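Local coordinates for protein probable uracil-DNA glycosylase (PDB 5X55) that is a probable uracil-DNA glycosylase of a giant virus, built round a central four-stranded parallel beta sheet, at residues A[295-300]-A[328-333]; A[123-128]-A[148-153]; A[181-186]-A[250-255]. All blocks are in the same frame, centred on the assembly; numbering follows the deposited sequence.

In the fold
Contact 3 lies deep in the chain, its centre about 8 Å from the chain centre, whereas contacts 1 and 2 lie farther out, about 17 and 19 Å away, and are partly buried. Contact 3 pairs two strands of the central parallel sheet by backbone hydrogen bonds and packs a phenylalanine between aliphatic groups. Contact 1 fastens a beta hairpin to the start of the helix that follows another strand of that sheet, chiefly through one histidine–serine bond. Contact 2 joins a loop to helix 146-159, on the N-terminal side of the chain, through a carboxylate, a water and two leucines. No two contacts touch; contacts 1 and 3 come nearest, about 5 Å between closest atoms.

Contact 1. Residues A[295-300]-A[328-333]; sequences WGAHAH and MTSMSY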
ATOM      1  N   TRP A 295      -8.184   2.042   7.150  1.00 16.38           N
ATOM      2  CA  TRP A 295      -9.275   1.105   6.936  1.00 18.63           C
ATOM      3  C   TRP A 295      -8.968  -0.191   7.706  1.00 21.67           C
ATOM      4  O   TRP A 295      -8.099  -0.976   7.302  1.00 16.42           O
ATOM      5  CB  TRP A 295      -9.458   0.850   5.446  1.00 16.79           C
ATOM      6  CG  TRP A 295      -9.957   2.035   4.620  1.00 16.73           C
ATOM      7  CD1 TRP A 295     -10.712   3.099   5.045  1.00 15.32           C
ATOM      8  CD2 TRP A 295      -9.733   2.240   3.210  1.00 17.36           C
ATOM      9  NE1 TRP A 295     -10.973   3.952   3.980  1.00 16.77           N
ATOM     10  CE2 TRP A 295     -10.382   3.444   2.850  1.00 14.97           C
ATOM     11  CE3 TRP A 295      -9.049   1.516   2.222  1.00 16.01           C
ATOM     12  CZ2 TRP A 295     -10.359   3.941   1.553  1.00 14.65           C
ATOM     13  CZ3 TRP A 295      -9.036   2.013   0.915  1.00 17.14           C
ATOM     14  CH2 TRP A 295      -9.682   3.219   0.600  1.00 15.88           C
ATOM     15  N   GLY A 296      -9.688  -0.417   8.808  1.00 19.22           N
ATOM     16  CA  GLY A 296      -9.456  -1.569   9.650  1.00 19.18           C
ATOM     17  C   GLY A 296      -8.530  -1.269  10.822  1.00 18.98           C
ATOM     18  O   GLY A 296      -7.847  -0.241  10.891  1.00 19.63           O
ATOM     19  N   ALA A 297      -8.508  -2.212  11.765  1.00 19.73           N
ATOM     20  CA  ALA A 297      -7.842  -1.986  13.048  1.00 20.72           C
ATOM     21  C   ALA A 297      -6.323  -1.969  12.910  1.00 15.62           C
ATOM     22  O   ALA A 297      -5.639  -1.173  13.568  1.00 18.35           O
ATOM     23  CB  ALA A 297      -8.281  -3.058  14.048  1.00 22.56           C
ATOM     24  N   HIS A 298      -5.780  -2.830  12.056  1.00 17.10           N
ATOM     25  CA  HIS A 298      -4.339  -2.867  11.830  1.00 18.63           C
ATOM     26  C   HIS A 298      -3.814  -1.544  11.253  1.00 16.28           C
ATOM     27  O   HIS A 298      -2.833  -0.972  11.751  1.00 15.99           O
ATOM     28  CB  HIS A 298      -4.011  -4.035  10.897  1.00 19.55           C
ATOM     29  CG  HIS A 298      -2.582  -4.060  10.480  1.00 23.96           C
ATOM     30  ND1 HIS A 298      -1.576  -4.474  11.325  1.00 26.61           N
ATOM     31  CD2 HIS A 298      -1.977  -3.637   9.345  1.00 26.08           C
ATOM     32  CE1 HIS A 298      -0.411  -4.341  10.713  1.00 29.38           C
ATOM     33  NE2 HIS A 298      -0.628  -3.841   9.509  1.00 28.76           N
ATOM     34  N   ALA A 299      -4.451  -1.046  10.191  1.00 16.42           N
ATOM     35  CA  ALA A 299      -4.039   0.239   9.629  1.00 19.63           C
ATOM     36  C   ALA A 299      -4.178   1.354  10.664  1.00 19.05           C
ATOM     37  O   ALA A 299      -3.353   2.274  10.717  1.00 18.91           O
ATOM     38  CB  ALA A 299      -4.857   0.543   8.371  1.00 14.34           C
ATOM     39  N   HIS A 300      -5.199   1.259  11.522  1.00 20.05           N
ATOM     40  CA  HIS A 300      -5.437   2.273  12.544  1.00 19.13           C
ATOM     41  C   HIS A 300      -4.334   2.277  13.598  1.00 19.08           C
ATOM     42  O   HIS A 300      -3.861   3.351  14.024  1.00 17.44           O
ATOM     43  CB  HIS A 300      -6.794   2.023  13.190  1.00 17.15           C
ATOM     44  CG  HIS A 300      -7.144   3.029  14.238  1.00 22.96           C
ATOM     45  ND1 HIS A 300      -7.613   2.677  15.485  1.00 19.58           N
ATOM     46  CD2 HIS A 300      -7.074   4.381  14.227  1.00 19.44           C
ATOM     47  CE1 HIS A 300      -7.839   3.770  16.188  1.00 21.57           C
ATOM     48  NE2 HIS A 300      -7.523   4.817  15.447  1.00 19.74           N
ATOM     49  N   MET A 328     -16.330  -0.790  13.456  1.00 23.60           N
ATOM     50  CA  MET A 328     -15.107  -1.457  13.872  1.00 23.82           C
ATOM     51  C   MET A 328     -14.751  -0.986  15.268  1.00 25.07           C
ATOM     52  O   MET A 328     -14.942   0.187  15.594  1.00 24.41           O
ATOM     53  CB  MET A 328     -13.946  -1.149  12.918  1.00 21.18           C
ATOM     54  CG  MET A 328     -12.588  -1.174  13.590  1.00 26.28           C
ATOM     55  SD  MET A 328     -11.292  -0.504  12.565  1.00 31.94           S
ATOM     56  CE  MET A 328     -11.242   1.230  12.977  1.00 23.72           C
ATOM     57  N   THR A 329     -14.220  -1.885  16.083  1.00 23.55           N
ATOM     58  CA  THR A 329     -13.681  -1.512  17.380  1.00 28.35           C
ATOM     59  C   THR A 329     -12.161  -1.631  17.343  1.00 24.75           C
ATOM     60  O   THR A 329     -11.619  -2.644  16.898  1.00 23.93           O
ATOM     61  CB  THR A 329     -14.290  -2.374  18.486  1.00 30.09           C
ATOM     62  OG1 THR A 329     -15.693  -2.096  18.561  1.00 36.74           O
ATOM     63  CG2 THR A 329     -13.685  -2.024  19.800  1.00 32.82           C
ATOM     64  N   SER A 330     -11.478  -0.581  17.773  1.00 27.08           N
ATOM     65  CA  SER A 330     -10.034  -0.530  17.640  1.00 24.54           C
ATOM     66  C   SER A 330      -9.425   0.143  18.857  1.00 28.21           C
ATOM     67  O   SER A 330      -9.961   1.133  19.370  1.00 26.76           O
ATOM     68  CB  SER A 330      -9.631   0.219  16.370  1.00 23.90           C
ATOM     69  OG  SER A 330      -8.229   0.278  16.239  1.00 26.29           O
ATOM     70  N   MET A 331      -8.284  -0.389  19.289  1.00 24.27           N
ATOM     71  CA  MET A 331      -7.611   0.117  20.477  1.00 26.84           C
ATOM     72  C   MET A 331      -7.084   1.520  20.211  1.00 28.22           C
ATOM     73  O   MET A 331      -6.360   1.757  19.237  1.00 28.75           O
ATOM     74  CB  MET A 331      -6.481  -0.825  20.880  1.00 25.16           C
ATOM     75  CG  MET A 331      -5.713  -0.379  22.120  1.00 32.43           C
ATOM     76  SD  MET A 331      -6.750  -0.108  23.577  1.00 30.43           S
ATOM     77  CE  MET A 331      -7.126  -1.801  24.043  1.00 30.36           C
ATOM     78  N   SER A 332      -7.487   2.456  21.048  1.00 26.87           N
ATOM     79  CA  SER A 332      -7.005   3.826  20.980  1.00 27.35           C
ATOM     80  C   SER A 332      -5.946   3.953  22.054  1.00 31.67           C
ATOM     81  O   SER A 332      -6.256   3.936  23.255  1.00 33.06           O
ATOM     82  CB  SER A 332      -8.131   4.834  21.183  1.00 31.82           C
ATOM     83  OG  SER A 332      -7.646   6.149  20.996  1.00 31.85           O
ATOM     84  N   TYR A 333      -4.696   4.030  21.614  1.00 34.98           N
ATOM     85  CA  TYR A 333      -3.551   4.028  22.504  1.00 34.75           C
ATOM     86  C   TYR A 333      -3.384   5.389  23.177  1.00 33.86           C
ATOM     87  O   TYR A 333      -3.993   6.395  22.797  1.00 38.21           O
ATOM     88  CB  TYR A 333      -2.289   3.656  21.732  1.00 33.14           C
ATOM     89  CG  TYR A 333      -2.323   2.266  21.130  1.00 34.00           C
ATOM     90  CD1 TYR A 333      -1.849   1.172  21.850  1.00 30.14           C
ATOM     91  CD2 TYR A 333      -2.817   2.044  19.838  1.00 33.08           C
ATOM     92  CE1 TYR A 333      -1.873  -0.108  21.322  1.00 27.09           C
ATOM     93  CE2 TYR A 333      -2.839   0.754  19.295  1.00 30.51           C
ATOM     94  CZ  TYR A 333      -2.360  -0.317  20.054  1.00 32.81           C
ATOM     95  OH  TYR A 333      -2.363  -1.610  19.553  1.00 34.90           O
TER
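His300 and Ser330 form the tight centre of this contact: ND1 of His300 lies 2.6 Å from OG of Ser330, joined by an almost straight hydrogen bond (171°). The hydroxyl sits in the plane of the imidazole, at its edge. Both groups reach across in the same manner, His300 with CG anti to its backbone N (chi1 -179°) and Ser330 with OG anti to its own. A small hydroxyl suits this buried spot, since it serves the ring nitrogen without bulk.

The second close point is made by sulfur. SD of Met328 rests above the plane of the peptide joining Gly296 to Ala297, 3.4 Å from Gly296 C, where the unbranched thioether brings its sulfur over the peptide. Gly296 is the N-cap residue of the helix, and its O accepts the first-turn bond from His300 N at 3.1 Å. Its positive phi, 95°, is one that glycine adopts readily.

Towards solvent the fit slackens. Ala297 is exposed, and its CB only brushes Ser330 OG at 4.0 Å and Met328 SD at 4.2 Å; Thr329 turns its CB away altogether, and Met331 contributes little beyond its backbone O near the His300 ring.

Strand 328-332 pairs with strand 338-342 in an antiparallel hairpin, from which Tyr342 meets the His300 ring edge-to-face. Just beyond, Gln304 bonds to the backbone of Met331 and Tyr333, and Trp295 ends a strand of the central parallel sheet, leading through Gly296 into helix 297-303.

Contact 2. Residues A[123-128]-A[148-153]; sequences VNLKLL and PQLESK
Glu151 reaches from helix 146-159 to the backbone of Leu125, just ahead of the 3-10 turn 126-128, so that a helix side chain grips a loop through a main-chain N-H. The Glu151 side chain is extended beyond CG (chi2 -170°) and slides past Leu125 in the opposite direction: the carboxylate travels towards the loop backbone while the leucine heads for the helix. Their stems meet on the way, CG of Glu151 lying 4.0 Å from CG of Leu125. Glutamate fits because its methylenes pack against the leucine while its charged end reaches the partly exposed border.

Leu125 and Leu150 meet differently. Their side chains cross at about a right angle, and one branch of each makes the touch, CD1 of Leu125 at 3.6 Å from CD2 of Leu150. Both are buried, and Phe138 of helix 135-142 and Leu154 of helix 146-159 also pack on Leu125. Branched aliphatic side chains suit this point, where each offers a methyl to the other. Val123 aims its CB at the helix and comes within 4.1 Å of the backbone O of Glu151, a compact residue where loop and helix run close.

The turn is closed by its own backbone, with Leu127 N bonded to Asn124 O at 3.2 Å and Leu128 N to Leu125 O. On the polar side a water accepts from Lys126 N and donates to Asn124 OD1; it also lies against Glu151 OE2, so close that this bond is doubtful in detail. The direct bond to OE2 of Glu151 comes from Leu125 N, 3.0 Å away, with an N-H...O angle of 157°; the donor approaches from above the carboxylate, 42° out of its plane.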
ATOM      1  N   VAL A 123      19.898 -11.270  -2.016  1.00 37.21           N
ATOM      2  CA  VAL A 123      18.850 -10.242  -2.001  1.00 34.02           C
ATOM      3  C   VAL A 123      19.448  -8.879  -1.697  1.00 28.38           C
ATOM      4  O   VAL A 123      20.190  -8.698  -0.725  1.00 34.79           O
ATOM      5  CB  VAL A 123      17.739 -10.583  -0.994  1.00 29.62           C
ATOM      6  CG1 VAL A 123      16.857  -9.344  -0.743  1.00 26.45           C
ATOM      7  CG2 VAL A 123      16.892 -11.701  -1.523  1.00 24.75           C
ATOM      8  N   ASN A 124      19.121  -7.907  -2.536  1.00 28.31           N
ATOM      9  CA  ASN A 124      19.663  -6.559  -2.429  1.00 24.89           C
ATOM     10  C   ASN A 124      18.502  -5.603  -2.681  1.00 20.37           C
ATOM     11  O   ASN A 124      18.233  -5.222  -3.824  1.00 24.63           O
ATOM     12  CB  ASN A 124      20.797  -6.378  -3.425  1.00 26.21           C
ATOM     13  CG  ASN A 124      21.515  -5.068  -3.268  1.00 23.88           C
ATOM     14  OD1 ASN A 124      20.965  -4.095  -2.752  1.00 29.55           O
ATOM     15  ND2 ASN A 124      22.746  -5.017  -3.756  1.00 26.66           N
ATOM     16  N   LEU A 125      17.832  -5.199  -1.603  1.00 22.77           N
ATOM     17  CA  LEU A 125      16.614  -4.395  -1.732  1.00 21.36           C
ATOM     18  C   LEU A 125      16.882  -3.024  -2.349  1.00 22.77           C
ATOM     19  O   LEU A 125      16.019  -2.500  -3.071  1.00 21.13           O
ATOM     20  CB  LEU A 125      15.944  -4.229  -0.367  1.00 20.56           C
ATOM     21  CG  LEU A 125      15.380  -5.480   0.309  1.00 19.18           C
ATOM     22  CD1 LEU A 125      14.818  -5.171   1.717  1.00 21.94           C
ATOM     23  CD2 LEU A 125      14.328  -6.129  -0.547  1.00 15.04           C
ATOM     24  N   LYS A 126      18.059  -2.437  -2.089  1.00 23.11           N
ATOM     25  CA  LYS A 126      18.383  -1.117  -2.640  1.00 24.75           C
ATOM     26  C   LYS A 126      18.278  -1.086  -4.167  1.00 22.53           C
ATOM     27  O   LYS A 126      17.818  -0.091  -4.743  1.00 24.31           O
ATOM     28  CB  LYS A 126      19.780  -0.694  -2.182  1.00 29.91           C
ATOM     29  CG  LYS A 126      20.375   0.472  -2.963  1.00 24.81           C
ATOM     30  CD  LYS A 126      19.710   1.806  -2.651  1.00 30.90           C
ATOM     31  CE  LYS A 126      19.693   2.723  -3.885  1.00 35.93           C
ATOM     32  NZ  LYS A 126      21.045   2.984  -4.494  1.00 28.29           N
ATOM     33  N   LEU A 127      18.661  -2.176  -4.840  1.00 23.02           N
ATOM     34  CA  LEU A 127      18.580  -2.261  -6.297  1.00 24.42           C
ATOM     35  C   LEU A 127      17.154  -2.291  -6.821  1.00 25.23           C
ATOM     36  O   LEU A 127      16.958  -2.146  -8.029  1.00 23.01           O
ATOM     37  CB  LEU A 127      19.307  -3.502  -6.804  1.00 22.25           C
ATOM     38  CG  LEU A 127      20.795  -3.566  -6.488  1.00 23.70           C
ATOM     39  CD1 LEU A 127      21.382  -4.810  -7.134  1.00 26.40           C
ATOM     40  CD2 LEU A 127      21.473  -2.308  -6.996  1.00 27.20           C
ATOM     41  N   LEU A 128      16.167  -2.482  -5.954  1.00 25.77           N
ATOM     42  CA  LEU A 128      14.766  -2.475  -6.337  1.00 22.97           C
ATOM     43  C   LEU A 128      14.127  -1.097  -6.206  1.00 24.20           C
ATOM     44  O   LEU A 128      12.933  -0.945  -6.484  1.00 24.21           O
ATOM     45  CB  LEU A 128      14.012  -3.499  -5.485  1.00 19.16           C
ATOM     46  CG  LEU A 128      14.672  -4.870  -5.597  1.00 21.21           C
ATOM     47  CD1 LEU A 128      13.963  -5.870  -4.718  1.00 20.50           C
ATOM     48  CD2 LEU A 128      14.691  -5.318  -7.063  1.00 16.70           C
ATOM     49  N   PRO A 148      20.002  -5.696   7.894  1.00 34.40           N
ATOM     50  CA  PRO A 148      20.611  -6.967   7.466  1.00 32.00           C
ATOM     51  C   PRO A 148      19.775  -8.166   7.838  1.00 27.63           C
ATOM     52  O   PRO A 148      19.745  -9.135   7.074  1.00 30.12           O
ATOM     53  CB  PRO A 148      21.969  -6.974   8.181  1.00 29.95           C
ATOM     54  CG  PRO A 148      22.293  -5.539   8.359  1.00 38.31           C
ATOM     55  CD  PRO A 148      20.959  -4.877   8.665  1.00 33.21           C
ATOM     56  N   GLN A 149      19.071  -8.135   8.975  1.00 28.18           N
ATOM     57  CA  GLN A 149      18.183  -9.248   9.298  1.00 28.75           C
ATOM     58  C   GLN A 149      17.092  -9.397   8.245  1.00 30.00           C
ATOM     59  O   GLN A 149      16.765 -10.517   7.833  1.00 25.97           O
ATOM     60  CB  GLN A 149      17.571  -9.066  10.683  1.00 26.71           C
ATOM     61  CG  GLN A 149      18.545  -9.318  11.827  1.00 41.57           C
ATOM     62  CD  GLN A 149      18.092  -8.685  13.141  1.00 45.56           C
ATOM     63  OE1 GLN A 149      16.891  -8.567  13.417  1.00 47.25           O
ATOM     64  NE2 GLN A 149      19.057  -8.273  13.957  1.00 47.34           N
ATOM     65  N   LEU A 150      16.519  -8.276   7.794  1.00 28.59           N
ATOM     66  CA  LEU A 150      15.478  -8.331   6.771  1.00 21.68           C
ATOM     67  C   LEU A 150      16.010  -8.954   5.481  1.00 23.95           C
ATOM     68  O   LEU A 150      15.423  -9.904   4.930  1.00 23.51           O
ATOM     69  CB  LEU A 150      14.943  -6.918   6.538  1.00 20.31           C
ATOM     70  CG  LEU A 150      14.051  -6.666   5.326  1.00 22.20           C
ATOM     71  CD1 LEU A 150      12.790  -7.457   5.464  1.00 21.70           C
ATOM     72  CD2 LEU A 150      13.748  -5.167   5.183  1.00 21.22           C
ATOM     73  N   GLU A 151      17.155  -8.465   5.003  1.00 25.17           N
ATOM     74  CA  GLU A 151      17.699  -9.061   3.780  1.00 27.69           C
ATOM     75  C   GLU A 151      18.100 -10.521   3.990  1.00 26.60           C
ATOM     76  O   GLU A 151      18.010 -11.330   3.051  1.00 28.89           O
ATOM     77  CB  GLU A 151      18.864  -8.222   3.267  1.00 25.83           C
ATOM     78  CG  GLU A 151      18.393  -6.926   2.590  1.00 26.71           C
ATOM     79  CD  GLU A 151      19.520  -6.198   1.874  1.00 35.06           C
ATOM     80  OE1 GLU A 151      20.687  -6.584   2.119  1.00 35.11           O
ATOM     81  OE2 GLU A 151      19.255  -5.262   1.065  1.00 30.81           O
ATOM     82  N   SER A 152      18.480 -10.889   5.223  1.00 25.34           N
ATOM     83  CA  SER A 152      18.787 -12.284   5.545  1.00 29.04           C
ATOM     84  C   SER A 152      17.551 -13.157   5.450  1.00 24.95           C
ATOM     85  O   SER A 152      17.602 -14.253   4.884  1.00 32.13           O
ATOM     86  CB  SER A 152      19.392 -12.400   6.951  1.00 29.04           C
ATOM     87  OG  SER A 152      20.776 -12.121   6.929  1.00 38.08           O
ATOM     88  N   LYS A 153      16.433 -12.705   6.028  1.00 25.09           N
ATOM     89  CA  LYS A 153      15.214 -13.506   5.983  1.00 26.59           C
ATOM     90  C   LYS A 153      14.714 -13.667   4.555  1.00 27.45           C
ATOM     91  O   LYS A 153      14.324 -14.774   4.154  1.00 29.61           O
ATOM     92  CB  LYS A 153      14.136 -12.886   6.863  1.00 27.42           C
ATOM     93  CG  LYS A 153      14.574 -12.677   8.286  1.00 32.14           C
ATOM     94  CD  LYS A 153      13.401 -12.350   9.180  1.00 40.66           C
ATOM     95  CE  LYS A 153      13.835 -11.448  10.325  1.00 35.06           C
ATOM     96  NZ  LYS A 153      12.660 -10.709  10.875  1.00 41.18           N
TER
HETATM   97  O   HOH W   1      20.128  -3.213  -0.012  1.00 29.82           O

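Contact 3. Residues A[181-186]-A[250-255]; sequences GKIKVV and GTFMIN
The ring of Phe252 lies between two aliphatic groups, with CD1 of Ile183 over one face and CG2 of Ile254, from its own strand, over the other; each methyl stands 3.6 Å above the ring plane, offset toward the rim. Ile183 makes a CH-pi contact, its CD1 being 3.8 Å from the centroid of the Phe252 ring and 18° off the normal. At the edge comes Val186, which lies beside Phe252 and points the same way, its CG1 4.1 Å from CD2 of the ring. Set anti to its backbone N (chi1 -171°), CG of Phe252 meets both CG1 and CD1 of Ile183. A flat aromatic suits this slot, offering two broad faces to branched neighbours in a buried interior.

Backbone bonds hold the strands together. O of Gly250 accepts twice: from Lys184 N at 2.9 Å, in the carbonyl plane on a lone pair, and from Val185 N at 3.3 Å, tilted 21° from that plane. In return Phe252 N donates to Val185 O at 2.6 Å. Val186 CA adds a CA-H...O contact to Phe252 O at 3.4 Å.

Gly250 is the C-prime residue of a Schellman motif ending helix 244-248, and its positive phi suits glycine. The bare CA also lets Lys182 O and the aliphatic part of Lys184 come close.

Leu283 of helix 273-286 and Met175 of helix 173-177 cover Phe252, whereas Thr251, on the face shared with Val185, meets Ile366 and Trp368 and bonds through OG1 to Trp246 O. Strand 251-255 is the edge of a parallel sheet of order 2-1-3-4 with helices packed about it, the alpha/beta/alpha core of the uracil-DNA glycosylase fold.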
ATOM      1  N   GLY A 181       8.050  13.737  -1.420  1.00 20.39           N
ATOM      2  CA  GLY A 181       7.539  15.099  -1.459  1.00 22.13           C
ATOM      3  C   GLY A 181       6.275  15.274  -2.267  1.00 20.56           C
ATOM      4  O   GLY A 181       5.671  16.351  -2.221  1.00 23.38           O
ATOM      5  N   LYS A 182       5.848  14.246  -2.991  1.00 22.02           N
ATOM      6  CA  LYS A 182       4.637  14.320  -3.782  1.00 19.66           C
ATOM      7  C   LYS A 182       3.504  13.504  -3.198  1.00 19.67           C
ATOM      8  O   LYS A 182       2.414  13.485  -3.769  1.00 25.31           O
ATOM      9  CB  LYS A 182       4.946  13.869  -5.211  1.00 24.51           C
ATOM     10  CG  LYS A 182       6.077  14.693  -5.815  1.00 30.32           C
ATOM     11  CD  LYS A 182       5.543  16.062  -6.211  1.00 30.48           C
ATOM     12  CE  LYS A 182       4.952  16.036  -7.598  1.00 44.75           C
ATOM     13  NZ  LYS A 182       3.541  16.546  -7.683  1.00 54.00           N
ATOM     14  N   ILE A 183       3.727  12.837  -2.073  1.00 18.86           N
ATOM     15  CA  ILE A 183       2.656  12.126  -1.398  1.00 18.53           C
ATOM     16  C   ILE A 183       1.651  13.126  -0.849  1.00 20.70           C
ATOM     17  O   ILE A 183       2.023  14.087  -0.166  1.00 22.15           O
ATOM     18  CB  ILE A 183       3.228  11.251  -0.271  1.00 19.18           C
ATOM     19  CG1 ILE A 183       3.995  10.072  -0.868  1.00 17.28           C
ATOM     20  CG2 ILE A 183       2.125  10.794   0.669  1.00 13.18           C
ATOM     21  CD1 ILE A 183       5.055   9.515   0.047  1.00 17.97           C
ATOM     22  N   LYS A 184       0.365  12.897  -1.134  1.00 21.33           N
ATOM     23  CA  LYS A 184      -0.719  13.636  -0.491  1.00 22.11           C
ATOM     24  C   LYS A 184      -1.571  12.794   0.448  1.00 19.35           C
ATOM     25  O   LYS A 184      -2.073  13.320   1.433  1.00 18.51           O
ATOM     26  CB  LYS A 184      -1.638  14.258  -1.540  1.00 22.53           C
ATOM     27  CG  LYS A 184      -0.915  15.124  -2.525  1.00 22.98           C
ATOM     28  CD  LYS A 184      -1.561  14.990  -3.882  1.00 26.28           C
ATOM     29  CE  LYS A 184      -2.268  16.241  -4.299  1.00 29.48           C
ATOM     30  NZ  LYS A 184      -2.532  16.197  -5.790  1.00 36.87           N
ATOM     31  N   VAL A 185      -1.766  11.516   0.141  1.00 19.70           N
ATOM     32  CA  VAL A 185      -2.634  10.618   0.888  1.00 15.49           C
ATOM     33  C   VAL A 185      -1.891   9.304   1.018  1.00 16.24           C
ATOM     34  O   VAL A 185      -1.266   8.848   0.054  1.00 16.52           O
ATOM     35  CB  VAL A 185      -3.988  10.400   0.174  1.00 17.07           C
ATOM     36  CG1 VAL A 185      -4.914   9.547   1.024  1.00 16.84           C
ATOM     37  CG2 VAL A 185      -4.634  11.720  -0.180  1.00 18.74           C
ATOM     38  N   VAL A 186      -1.916   8.721   2.218  1.00 14.68           N
ATOM     39  CA  VAL A 186      -1.302   7.426   2.498  1.00 11.95           C
ATOM     40  C   VAL A 186      -2.436   6.467   2.820  1.00 16.97           C
ATOM     41  O   VAL A 186      -3.175   6.687   3.790  1.00 19.24           O
ATOM     42  CB  VAL A 186      -0.312   7.504   3.670  1.00 16.90           C
ATOM     43  CG1 VAL A 186       0.251   6.112   3.972  1.00 12.42           C
ATOM     44  CG2 VAL A 186       0.801   8.519   3.383  1.00 12.63           C
ATOM     45  N   GLY A 250      -0.568  11.109  -6.432  1.00 19.84           N
ATOM     46  CA  GLY A 250      -0.140  11.302  -5.066  1.00 20.02           C
ATOM     47  C   GLY A 250      -0.829  10.451  -4.018  1.00 17.86           C
ATOM     48  O   GLY A 250      -0.687  10.748  -2.828  1.00 18.12           O
ATOM     49  N   THR A 251      -1.552   9.401  -4.408  1.00 14.89           N
ATOM     50  CA  THR A 251      -2.121   8.465  -3.446  1.00 15.66           C
ATOM     51  C   THR A 251      -1.085   7.371  -3.167  1.00 17.67           C
ATOM     52  O   THR A 251      -0.834   6.508  -4.016  1.00 16.28           O
ATOM     53  CB  THR A 251      -3.438   7.879  -3.952  1.00 15.32           C
ATOM     54  OG1 THR A 251      -4.214   8.915  -4.568  1.00 13.48           O
ATOM     55  CG2 THR A 251      -4.235   7.318  -2.774  1.00 12.96           C
ATOM     56  N   PHE A 252      -0.496   7.402  -1.970  1.00 12.50           N
ATOM     57  CA  PHE A 252       0.602   6.503  -1.593  1.00 17.52           C
ATOM     58  C   PHE A 252       0.001   5.237  -0.988  1.00 16.17           C
ATOM     59  O   PHE A 252      -0.215   5.135   0.219  1.00 14.36           O
ATOM     60  CB  PHE A 252       1.539   7.207  -0.616  1.00 15.88           C
ATOM     61  CG  PHE A 252       2.824   6.466  -0.317  1.00 16.78           C
ATOM     62  CD1 PHE A 252       3.822   6.355  -1.277  1.00 16.27           C
ATOM     63  CD2 PHE A 252       3.061   5.948   0.948  1.00 14.95           C
ATOM     64  CE1 PHE A 252       5.020   5.714  -0.998  1.00 15.42           C
ATOM     65  CE2 PHE A 252       4.263   5.300   1.238  1.00 17.09           C
ATOM     66  CZ  PHE A 252       5.246   5.182   0.255  1.00 16.47           C
ATOM     67  N   MET A 253      -0.260   4.258  -1.834  1.00 16.38           N
ATOM     68  CA  MET A 253      -0.997   3.059  -1.447  1.00 16.43           C
ATOM     69  C   MET A 253       0.004   1.928  -1.313  1.00 16.09           C
ATOM     70  O   MET A 253       0.393   1.317  -2.308  1.00 19.39           O
ATOM     71  CB  MET A 253      -2.073   2.722  -2.476  1.00 11.76           C
ATOM     72  CG  MET A 253      -3.003   3.888  -2.831  1.00 14.20           C
ATOM     73  SD  MET A 253      -4.323   3.372  -3.965  1.00 17.13           S
ATOM     74  CE  MET A 253      -5.265   2.318  -2.844  1.00 15.70           C
ATOM     75  N   ILE A 254       0.407   1.637  -0.078  1.00 16.68           N
ATOM     76  CA  ILE A 254       1.353   0.569   0.212  1.00 16.79           C
ATOM     77  C   ILE A 254       0.712  -0.432   1.172  1.00 18.28           C
ATOM     78  O   ILE A 254      -0.258  -0.134   1.872  1.00 17.52           O
ATOM     79  CB  ILE A 254       2.662   1.114   0.819  1.00 21.59           C
ATOM     80  CG1 ILE A 254       2.353   1.877   2.108  1.00 21.93           C
ATOM     81  CG2 ILE A 254       3.391   2.005  -0.159  1.00 16.25           C
ATOM     82  CD1 ILE A 254       3.558   2.118   2.978  1.00 19.91           C
ATOM     83  N   ASN A 255       1.291  -1.629   1.208  1.00 16.82           N
ATOM     84  CA  ASN A 255       0.974  -2.652   2.192  1.00 15.26           C
ATOM     85  C   ASN A 255       2.015  -2.618   3.312  1.00 17.51           C
ATOM     86  O   ASN A 255       3.216  -2.558   3.039  1.00 16.68           O
ATOM     87  CB  ASN A 255       0.941  -4.028   1.532  1.00 16.65           C
ATOM     88  CG  ASN A 255      -0.214  -4.188   0.550  1.00 17.76           C
ATOM     89  OD1 ASN A 255      -1.353  -3.878   0.875  1.00 17.41           O
ATOM     90  ND2 ASN A 255       0.075  -4.689  -0.649  1.00 13.13           N
TER